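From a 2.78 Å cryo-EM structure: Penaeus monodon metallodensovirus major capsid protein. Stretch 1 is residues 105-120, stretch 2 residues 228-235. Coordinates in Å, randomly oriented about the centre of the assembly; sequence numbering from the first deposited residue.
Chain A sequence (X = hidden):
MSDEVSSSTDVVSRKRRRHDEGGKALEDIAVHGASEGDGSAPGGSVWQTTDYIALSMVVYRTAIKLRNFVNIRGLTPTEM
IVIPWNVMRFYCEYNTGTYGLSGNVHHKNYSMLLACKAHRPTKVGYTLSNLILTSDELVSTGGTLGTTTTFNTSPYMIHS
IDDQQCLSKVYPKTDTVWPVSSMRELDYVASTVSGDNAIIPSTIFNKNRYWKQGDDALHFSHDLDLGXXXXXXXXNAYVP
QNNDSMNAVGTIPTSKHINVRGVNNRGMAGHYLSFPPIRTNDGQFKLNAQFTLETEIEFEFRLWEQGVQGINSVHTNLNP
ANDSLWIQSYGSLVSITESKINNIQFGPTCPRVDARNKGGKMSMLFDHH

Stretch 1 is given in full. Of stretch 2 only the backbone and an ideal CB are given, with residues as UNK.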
ATOM      1  N   VAL A 105    -103.017   1.032  25.032  1.00 22.61           N
ATOM      2  CA  VAL A 105    -102.124   0.871  23.899  1.00 22.61           C
ATOM      3  C   VAL A 105    -100.684   1.177  24.243  1.00 22.61           C
ATOM      4  O   VAL A 105     -99.831   1.185  23.352  1.00 22.61           O
ATOM      5  CB  VAL A 105    -102.604   1.718  22.713  1.00 22.80           C
ATOM      6  CG1 VAL A 105    -103.857   1.119  22.163  1.00 22.80           C
ATOM      7  CG2 VAL A 105    -102.901   3.111  23.172  1.00 22.80           C
ATOM      8  N   HIS A 106    -100.395   1.465  25.502  1.00 21.12           N
ATOM      9  CA  HIS A 106     -99.036   1.770  25.910  1.00 21.12           C
ATOM     10  C   HIS A 106     -98.155   0.540  25.781  1.00 21.12           C
ATOM     11  O   HIS A 106     -98.591  -0.585  26.017  1.00 21.12           O
ATOM     12  CB  HIS A 106     -99.036   2.274  27.344  1.00 23.03           C
ATOM     13  CG  HIS A 106     -99.839   3.518  27.533  1.00 23.03           C
ATOM     14  ND1 HIS A 106     -99.364   4.767  27.200  1.00 23.03           N
ATOM     15  CD2 HIS A 106    -101.108   3.701  27.964  1.00 23.03           C
ATOM     16  CE1 HIS A 106    -100.293   5.669  27.457  1.00 23.03           C
ATOM     17  NE2 HIS A 106    -101.364   5.047  27.915  1.00 23.03           N
ATOM     18  N   HIS A 107     -96.912   0.761  25.386  1.00 18.43           N
ATOM     19  CA  HIS A 107     -95.958  -0.326  25.331  1.00 18.43           C
ATOM     20  C   HIS A 107     -95.565  -0.716  26.746  1.00 18.43           C
ATOM     21  O   HIS A 107     -95.587   0.105  27.664  1.00 18.43           O
ATOM     22  CB  HIS A 107     -94.737   0.094  24.520  1.00 16.24           C
ATOM     23  CG  HIS A 107     -93.843  -1.038  24.138  1.00 16.24           C
ATOM     24  ND1 HIS A 107     -92.899  -1.561  24.989  1.00 16.24           N
ATOM     25  CD2 HIS A 107     -93.743  -1.739  22.988  1.00 16.24           C
ATOM     26  CE1 HIS A 107     -92.259  -2.543  24.383  1.00 16.24           C
ATOM     27  NE2 HIS A 107     -92.752  -2.671  23.168  1.00 16.24           N
ATOM     28  N   LYS A 108     -95.227  -1.988  26.934  1.00 17.34           N
ATOM     29  CA  LYS A 108     -94.964  -2.448  28.289  1.00 17.34           C
ATOM     30  C   LYS A 108     -93.642  -1.936  28.830  1.00 17.34           C
ATOM     31  O   LYS A 108     -93.490  -1.837  30.049  1.00 17.34           O
ATOM     32  CB  LYS A 108     -94.998  -3.966  28.362  1.00 17.61           C
ATOM     33  CG  LYS A 108     -96.357  -4.534  28.127  1.00 17.61           C
ATOM     34  CD  LYS A 108     -96.399  -5.993  28.415  1.00 17.61           C
ATOM     35  CE  LYS A 108     -96.286  -6.217  29.896  1.00 17.61           C
ATOM     36  NZ  LYS A 108     -97.438  -5.649  30.627  1.00 17.61           N
ATOM     37  N   ASN A 109     -92.682  -1.614  27.966  1.00 16.34           N
ATOM     38  CA  ASN A 109     -91.460  -0.993  28.454  1.00 16.34           C
ATOM     39  C   ASN A 109     -91.731   0.365  29.062  1.00 16.34           C
ATOM     40  O   ASN A 109     -90.984   0.807  29.936  1.00 16.34           O
ATOM     41  CB  ASN A 109     -90.431  -0.860  27.341  1.00 15.84           C
ATOM     42  CG  ASN A 109     -89.720  -2.143  27.067  1.00 15.84           C
ATOM     43  OD1 ASN A 109     -89.669  -3.024  27.913  1.00 15.84           O
ATOM     44  ND2 ASN A 109     -89.142  -2.255  25.890  1.00 15.84           N
ATOM     45  N   TYR A 110     -92.782   1.042  28.620  1.00 16.73           N
ATOM     46  CA  TYR A 110     -93.072   2.331  29.217  1.00 16.73           C
ATOM     47  C   TYR A 110     -93.741   2.175  30.572  1.00 16.73           C
ATOM     48  O   TYR A 110     -93.376   2.865  31.526  1.00 16.73           O
ATOM     49  CB  TYR A 110     -93.946   3.172  28.302  1.00 16.94           C
ATOM     50  CG  TYR A 110     -94.151   4.528  28.894  1.00 16.94           C
ATOM     51  CD1 TYR A 110     -93.145   5.467  28.836  1.00 16.94           C
ATOM     52  CD2 TYR A 110     -95.321   4.858  29.550  1.00 16.94           C
ATOM     53  CE1 TYR A 110     -93.298   6.694  29.384  1.00 16.94           C
ATOM     54  CE2 TYR A 110     -95.485   6.092  30.105  1.00 16.94           C
ATOM     55  CZ  TYR A 110     -94.464   7.004  30.017  1.00 16.94           C
ATOM     56  OH  TYR A 110     -94.592   8.248  30.556  1.00 16.94           O
ATOM     57  N   SER A 111     -94.725   1.282  30.674  1.00 17.65           N
ATOM     58  CA  SER A 111     -95.348   1.013  31.962  1.00 17.65           C
ATOM     59  C   SER A 111     -94.323   0.604  33.000  1.00 17.65           C
ATOM     60  O   SER A 111     -94.570   0.747  34.200  1.00 17.65           O
ATOM     61  CB  SER A 111     -96.401  -0.077  31.814  1.00 19.99           C
ATOM     62  OG  SER A 111     -97.441   0.353  30.955  1.00 19.99           O
ATOM     63  N   MET A 112     -93.186   0.087  32.557  1.00 17.62           N
ATOM     64  CA  MET A 112     -92.083  -0.212  33.449  1.00 17.62           C
ATOM     65  C   MET A 112     -91.274   1.027  33.804  1.00 17.62           C
ATOM     66  O   MET A 112     -90.864   1.189  34.956  1.00 17.62           O
ATOM     67  CB  MET A 112     -91.186  -1.251  32.811  1.00 20.70           C
ATOM     68  CG  MET A 112     -89.906  -1.358  33.529  1.00 20.70           C
ATOM     69  SD  MET A 112     -88.949  -2.745  33.009  1.00 20.70           S
ATOM     70  CE  MET A 112     -87.418  -2.269  33.773  1.00 20.70           C
ATOM     71  N   LEU A 113     -91.019   1.902  32.830  1.00 16.55           N
ATOM     72  CA  LEU A 113     -90.340   3.159  33.113  1.00 16.55           C
ATOM     73  C   LEU A 113     -91.017   3.933  34.227  1.00 16.55           C
ATOM     74  O   LEU A 113     -90.359   4.721  34.911  1.00 16.55           O
ATOM     75  CB  LEU A 113     -90.291   4.024  31.863  1.00 14.86           C
ATOM     76  CG  LEU A 113     -89.472   3.490  30.703  1.00 14.86           C
ATOM     77  CD1 LEU A 113     -89.668   4.372  29.510  1.00 14.86           C
ATOM     78  CD2 LEU A 113     -88.028   3.439  31.085  1.00 14.86           C
ATOM     79  N   LEU A 114     -92.314   3.736  34.412  1.00 16.58           N
ATOM     80  CA  LEU A 114     -93.037   4.365  35.498  1.00 16.58           C
ATOM     81  C   LEU A 114     -92.798   3.676  36.830  1.00 16.58           C
ATOM     82  O   LEU A 114     -93.120   4.254  37.872  1.00 16.58           O
ATOM     83  CB  LEU A 114     -94.525   4.381  35.170  1.00 16.50           C
ATOM     84  CG  LEU A 114     -94.817   5.142  33.882  1.00 16.50           C
ATOM     85  CD1 LEU A 114     -96.292   5.108  33.577  1.00 16.50           C
ATOM     86  CD2 LEU A 114     -94.303   6.559  33.970  1.00 16.50           C
ATOM     87  N   ALA A 115     -92.252   2.465  36.820  1.00 16.90           N
ATOM     88  CA  ALA A 115     -91.790   1.809  38.032  1.00 16.90           C
ATOM     89  C   ALA A 115     -90.356   2.173  38.377  1.00 16.90           C
ATOM     90  O   ALA A 115     -89.888   1.826  39.464  1.00 16.90           O
ATOM     91  CB  ALA A 115     -91.913   0.292  37.889  1.00 17.26           C
ATOM     92  N   CYS A 116     -89.651   2.832  37.471  1.00 16.00           N
ATOM     93  CA  CYS A 116     -88.335   3.375  37.744  1.00 16.00           C
ATOM     94  C   CYS A 116     -88.458   4.619  38.609  1.00 16.00           C
ATOM     95  O   CYS A 116     -89.536   5.194  38.761  1.00 16.00           O
ATOM     96  CB  CYS A 116     -87.628   3.729  36.445  1.00 17.81           C
ATOM     97  SG  CYS A 116     -87.496   2.370  35.312  1.00 17.81           S
ATOM     98  N   LYS A 117     -87.341   5.026  39.204  1.00 14.77           N
ATOM     99  CA  LYS A 117     -87.360   6.305  39.896  1.00 14.77           C
ATOM    100  C   LYS A 117     -87.483   7.451  38.906  1.00 14.77           C
ATOM    101  O   LYS A 117     -88.264   8.386  39.119  1.00 14.77           O
ATOM    102  CB  LYS A 117     -86.115   6.485  40.751  1.00 15.02           C
ATOM    103  CG  LYS A 117     -86.233   7.725  41.585  1.00 15.02           C
ATOM    104  CD  LYS A 117     -85.068   7.966  42.473  1.00 15.02           C
ATOM    105  CE  LYS A 117     -85.248   9.300  43.134  1.00 15.02           C
ATOM    106  NZ  LYS A 117     -86.479   9.314  43.962  1.00 15.02           N
ATOM    107  N   ALA A 118     -86.732   7.387  37.815  1.00 13.36           N
ATOM    108  CA  ALA A 118     -86.691   8.441  36.822  1.00 13.36           C
ATOM    109  C   ALA A 118     -86.565   7.825  35.443  1.00 13.36           C
ATOM    110  O   ALA A 118     -86.039   6.724  35.286  1.00 13.36           O
ATOM    111  CB  ALA A 118     -85.519   9.379  37.059  1.00 12.91           C
ATOM    112  N   HIS A 119     -87.052   8.551  34.444  1.00 12.67           N
ATOM    113  CA  HIS A 119     -86.906   8.144  33.059  1.00 12.67           C
ATOM    114  C   HIS A 119     -86.780   9.391  32.210  1.00 12.67           C
ATOM    115  O   HIS A 119     -87.241  10.466  32.588  1.00 12.67           O
ATOM    116  CB  HIS A 119     -88.081   7.290  32.582  1.00 13.37           C
ATOM    117  CG  HIS A 119     -89.394   7.996  32.631  1.00 13.37           C
ATOM    118  ND1 HIS A 119     -89.811   8.860  31.648  1.00 13.37           N
ATOM    119  CD2 HIS A 119     -90.373   7.984  33.562  1.00 13.37           C
ATOM    120  CE1 HIS A 119     -90.999   9.338  31.963  1.00 13.37           C
ATOM    121  NE2 HIS A 119     -91.363   8.823  33.120  1.00 13.37           N
ATOM    122  N   ARG A 120     -86.128   9.241  31.066  1.00 12.31           N
ATOM    123  CA  ARG A 120     -85.876  10.386  30.251  1.00 12.31           C
ATOM    124  C   ARG A 120     -85.952   9.999  28.782  1.00 12.31           C
ATOM    125  O   ARG A 120     -85.450   8.935  28.408  1.00 12.31           O
ATOM    126  CB  ARG A 120     -84.505  10.945  30.627  1.00 11.85           C
ATOM    127  CG  ARG A 120     -84.078  12.131  29.885  1.00 11.85           C
ATOM    128  CD  ARG A 120     -82.868  12.729  30.528  1.00 11.85           C
ATOM    129  NE  ARG A 120     -81.717  11.853  30.581  1.00 11.85           N
ATOM    130  CZ  ARG A 120     -80.643  12.123  31.303  1.00 11.85           C
ATOM    131  NH1 ARG A 120     -80.597  13.238  32.006  1.00 11.85           N
ATOM    132  NH2 ARG A 120     -79.617  11.292  31.313  1.00 11.85           N
ATOM    133  N   UNK A 228     -82.160  16.935  33.088  1.00 12.59           N
ATOM    134  CA  UNK A 228     -83.065  16.495  34.129  1.00 12.59           C
ATOM    135  C   UNK A 228     -83.787  15.251  33.647  1.00 12.59           C
ATOM    136  O   UNK A 228     -83.676  14.853  32.491  1.00 12.59           O
ATOM    137  CB  UNK A 228     -84.056  17.598  34.506  1.00 12.59           C
ATOM    138  N   UNK A 229     -84.524  14.639  34.555  1.00 12.31           N
ATOM    139  CA  UNK A 229     -85.252  13.409  34.314  1.00 12.31           C
ATOM    140  C   UNK A 229     -86.736  13.664  34.519  1.00 12.31           C
ATOM    141  O   UNK A 229     -87.152  14.764  34.872  1.00 12.31           O
ATOM    142  CB  UNK A 229     -84.757  12.288  35.229  1.00 12.31           C
ATOM    143  N   UNK A 230     -87.540  12.635  34.301  1.00 13.19           N
ATOM    144  CA  UNK A 230     -88.972  12.703  34.530  1.00 13.19           C
ATOM    145  C   UNK A 230     -89.384  11.585  35.469  1.00 13.19           C
ATOM    146  O   UNK A 230     -88.861  10.474  35.389  1.00 13.19           O
ATOM    147  CB  UNK A 230     -89.744  12.618  33.212  1.00 13.19           C
ATOM    148  N   UNK A 231     -90.301  11.892  36.374  1.00 14.90           N
ATOM    149  CA  UNK A 231     -90.764  10.902  37.317  1.00 14.90           C
ATOM    150  C   UNK A 231     -92.176  10.415  37.091  1.00 14.90           C
ATOM    151  O   UNK A 231     -92.648   9.536  37.814  1.00 14.90           O
ATOM    152  CB  UNK A 231     -90.656  11.470  38.733  1.00 14.90           C
ATOM    153  N   UNK A 232     -92.865  10.967  36.101  1.00 16.24           N
ATOM    154  CA  UNK A 232     -94.271  10.669  35.885  1.00 16.24           C
ATOM    155  C   UNK A 232     -94.490  10.303  34.425  1.00 16.24           C
ATOM    156  O   UNK A 232     -93.555  10.269  33.624  1.00 16.24           O
ATOM    157  CB  UNK A 232     -95.150  11.855  36.286  1.00 16.24           C
ATOM    158  N   UNK A 233     -95.742  10.025  34.077  1.00 16.91           N
ATOM    159  CA  UNK A 233     -96.066   9.688  32.703  1.00 16.91           C
ATOM    160  C   UNK A 233     -96.137  10.941  31.845  1.00 16.91           C
ATOM    161  O   UNK A 233     -96.408  12.038  32.335  1.00 16.91           O
ATOM    162  CB  UNK A 233     -97.388   8.921  32.637  1.00 16.91           C
ATOM    163  N   UNK A 234     -95.875  10.771  30.548  1.00 16.69           N
ATOM    164  CA  UNK A 234     -95.881  11.921  29.653  1.00 16.69           C
ATOM    165  C   UNK A 234     -97.276  12.513  29.527  1.00 16.69           C
ATOM    166  O   UNK A 234     -97.441  13.732  29.617  1.00 16.69           O
ATOM    167  CB  UNK A 234     -95.352  11.525  28.273  1.00 16.69           C
ATOM    168  N   UNK A 235     -98.294  11.678  29.350  1.00 17.41           N
ATOM    169  CA  UNK A 235     -99.653  12.166  29.453  1.00 17.41           C
ATOM    170  C   UNK A 235    -100.036  13.200  28.418  1.00 17.41           C
ATOM    171  O   UNK A 235    -100.329  14.342  28.777  1.00 17.41           O
ATOM    172  CB  UNK A 235     -99.872  12.755  30.848  1.00 17.41           C
TER

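At position 228, CA-to-CB points away from stretch 1, and nothing of that stretch lies within 5.5 Å of the ideal CB, so the visible atoms hardly restrict the choice. The residue is Phe228, which meets stretch 1 through its backbone: Phe228 O lies 3.0 Å from Arg120 CD, at the edge of the guanidinium.

Position 229 is extended, and its CB points sideways, 3.5 Å from Ala118 CB and 4.8 Å from Arg120 CB. The small alanine leaves room beside the Arg120 side chain, so a long aliphatic chain, an acid to pair with the charge, or a flat aromatic would all suit. It is Trp229. The indole runs alongside Arg120, whose guanidinium lies flat on it, centres 3.8 Å apart and planes at 26°. Arg120 CZ sits 3.8 Å from the centroid of the six-membered ring, a cation-pi arrangement over the face, while Trp229 CB packs on Ala118 CB.

The backbone of 230 forms a single antiparallel bridge with His119: the residue's N donates to His119 O and its O accepts from His119 N, both at 2.8 Å. CB points sideways, close to the imidazole, and a beta-branched or aromatic residue would fit this extended backbone. The residue is Phe230. Its CB lies 4.1 Å from the centroid of the His119 ring, a CH-pi contact over the face, and the edge of its own ring approaches His119 O and Arg120 CA.

At 231, CA-to-CB would point away, with the ideal CB 3.9 Å from Lys117 O; phi/psi of -109/-3° does not demand glycine, and small or polar residues would also suit. It is Gly231, whose CA lies 4.0 Å from Lys117 O.

Position 232 likewise points away into space free of stretch 1, which favours no particular side chain. What matters is its backbone: the O of 232 accepts from His119 NE2 at 2.7 Å. The residue is Ser232.

At 233 the CB lies sideways, 3.6 Å from Tyr110 OH and 4.1 Å from Leu114 CD1, so a short polar or modest aliphatic chain would suit. Asp233 leads its carboxylate away, leaving CB against the phenol; Ser232 OG donates to Asp233 OD1 at 3.1 Å.

Position 234 donates its N to Tyr110 OH at 2.8 Å. A large side chain could reach between Tyr110 and His106, and an aromatic with a polar end would answer both. Tyr234 sets its edge toward the Tyr110 face, centroids 5.0 Å apart, and its OH accepts a weak bond from His106 ND1 at 3.3 Å.

Position 235, with phi/psi of 63/61°, favours glycine by backbone alone, and it is Gly235.

Stretch 2 (228-235) FWFGSDYG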
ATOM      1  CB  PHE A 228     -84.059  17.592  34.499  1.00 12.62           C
ATOM      2  CG  PHE A 228     -84.960  17.983  33.381  1.00 12.62           C
ATOM      3  CD1 PHE A 228     -86.204  17.421  33.253  1.00 12.62           C
ATOM      4  CD2 PHE A 228     -84.546  18.885  32.437  1.00 12.62           C
ATOM      5  CE1 PHE A 228     -87.021  17.779  32.236  1.00 12.62           C
ATOM      6  CE2 PHE A 228     -85.362  19.236  31.410  1.00 12.62           C
ATOM      7  CZ  PHE A 228     -86.602  18.681  31.310  1.00 12.62           C
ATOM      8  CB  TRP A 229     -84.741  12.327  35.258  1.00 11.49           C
ATOM      9  CG  TRP A 229     -83.337  11.965  34.997  1.00 11.49           C
ATOM     10  CD1 TRP A 229     -82.242  12.673  35.355  1.00 11.49           C
ATOM     11  CD2 TRP A 229     -82.858  10.756  34.419  1.00 11.49           C
ATOM     12  NE1 TRP A 229     -81.108  12.017  34.980  1.00 11.49           N
ATOM     13  CE2 TRP A 229     -81.461  10.827  34.411  1.00 11.49           C
ATOM     14  CE3 TRP A 229     -83.476   9.628  33.888  1.00 11.49           C
ATOM     15  CZ2 TRP A 229     -80.673   9.817  33.895  1.00 11.49           C
ATOM     16  CZ3 TRP A 229     -82.695   8.634  33.379  1.00 11.49           C
ATOM     17  CH2 TRP A 229     -81.310   8.730  33.384  1.00 11.49           C
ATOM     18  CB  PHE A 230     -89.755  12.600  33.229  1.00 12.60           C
ATOM     19  CG  PHE A 230     -89.513  13.733  32.294  1.00 12.60           C
ATOM     20  CD1 PHE A 230     -90.149  14.937  32.476  1.00 12.60           C
ATOM     21  CD2 PHE A 230     -88.662  13.592  31.225  1.00 12.60           C
ATOM     22  CE1 PHE A 230     -89.928  15.974  31.624  1.00 12.60           C
ATOM     23  CE2 PHE A 230     -88.445  14.631  30.370  1.00 12.60           C
ATOM     24  CZ  PHE A 230     -89.083  15.819  30.567  1.00 12.60           C
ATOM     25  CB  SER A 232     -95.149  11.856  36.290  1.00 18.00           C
ATOM     26  OG  SER A 232     -96.516  11.573  36.058  1.00 18.00           O
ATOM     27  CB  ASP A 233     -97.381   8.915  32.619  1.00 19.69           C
ATOM     28  CG  ASP A 233     -98.556   9.694  33.152  1.00 19.69           C
ATOM     29  OD1 ASP A 233     -98.352  10.773  33.749  1.00 19.69           O
ATOM     30  OD2 ASP A 233     -99.699   9.230  32.966  1.00 19.69           O
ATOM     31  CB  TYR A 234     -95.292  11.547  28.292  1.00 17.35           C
ATOM     32  CG  TYR A 234     -95.982  10.414  27.588  1.00 17.35           C
ATOM     33  CD1 TYR A 234     -97.048  10.642  26.741  1.00 17.35           C
ATOM     34  CD2 TYR A 234     -95.552   9.119  27.756  1.00 17.35           C
ATOM     35  CE1 TYR A 234     -97.674   9.609  26.105  1.00 17.35           C
ATOM     36  CE2 TYR A 234     -96.175   8.083  27.132  1.00 17.35           C
ATOM     37  CZ  TYR A 234     -97.228   8.328  26.299  1.00 17.35           C
ATOM     38  OH  TYR A 234     -97.847   7.282  25.663  1.00 17.35           O
TER
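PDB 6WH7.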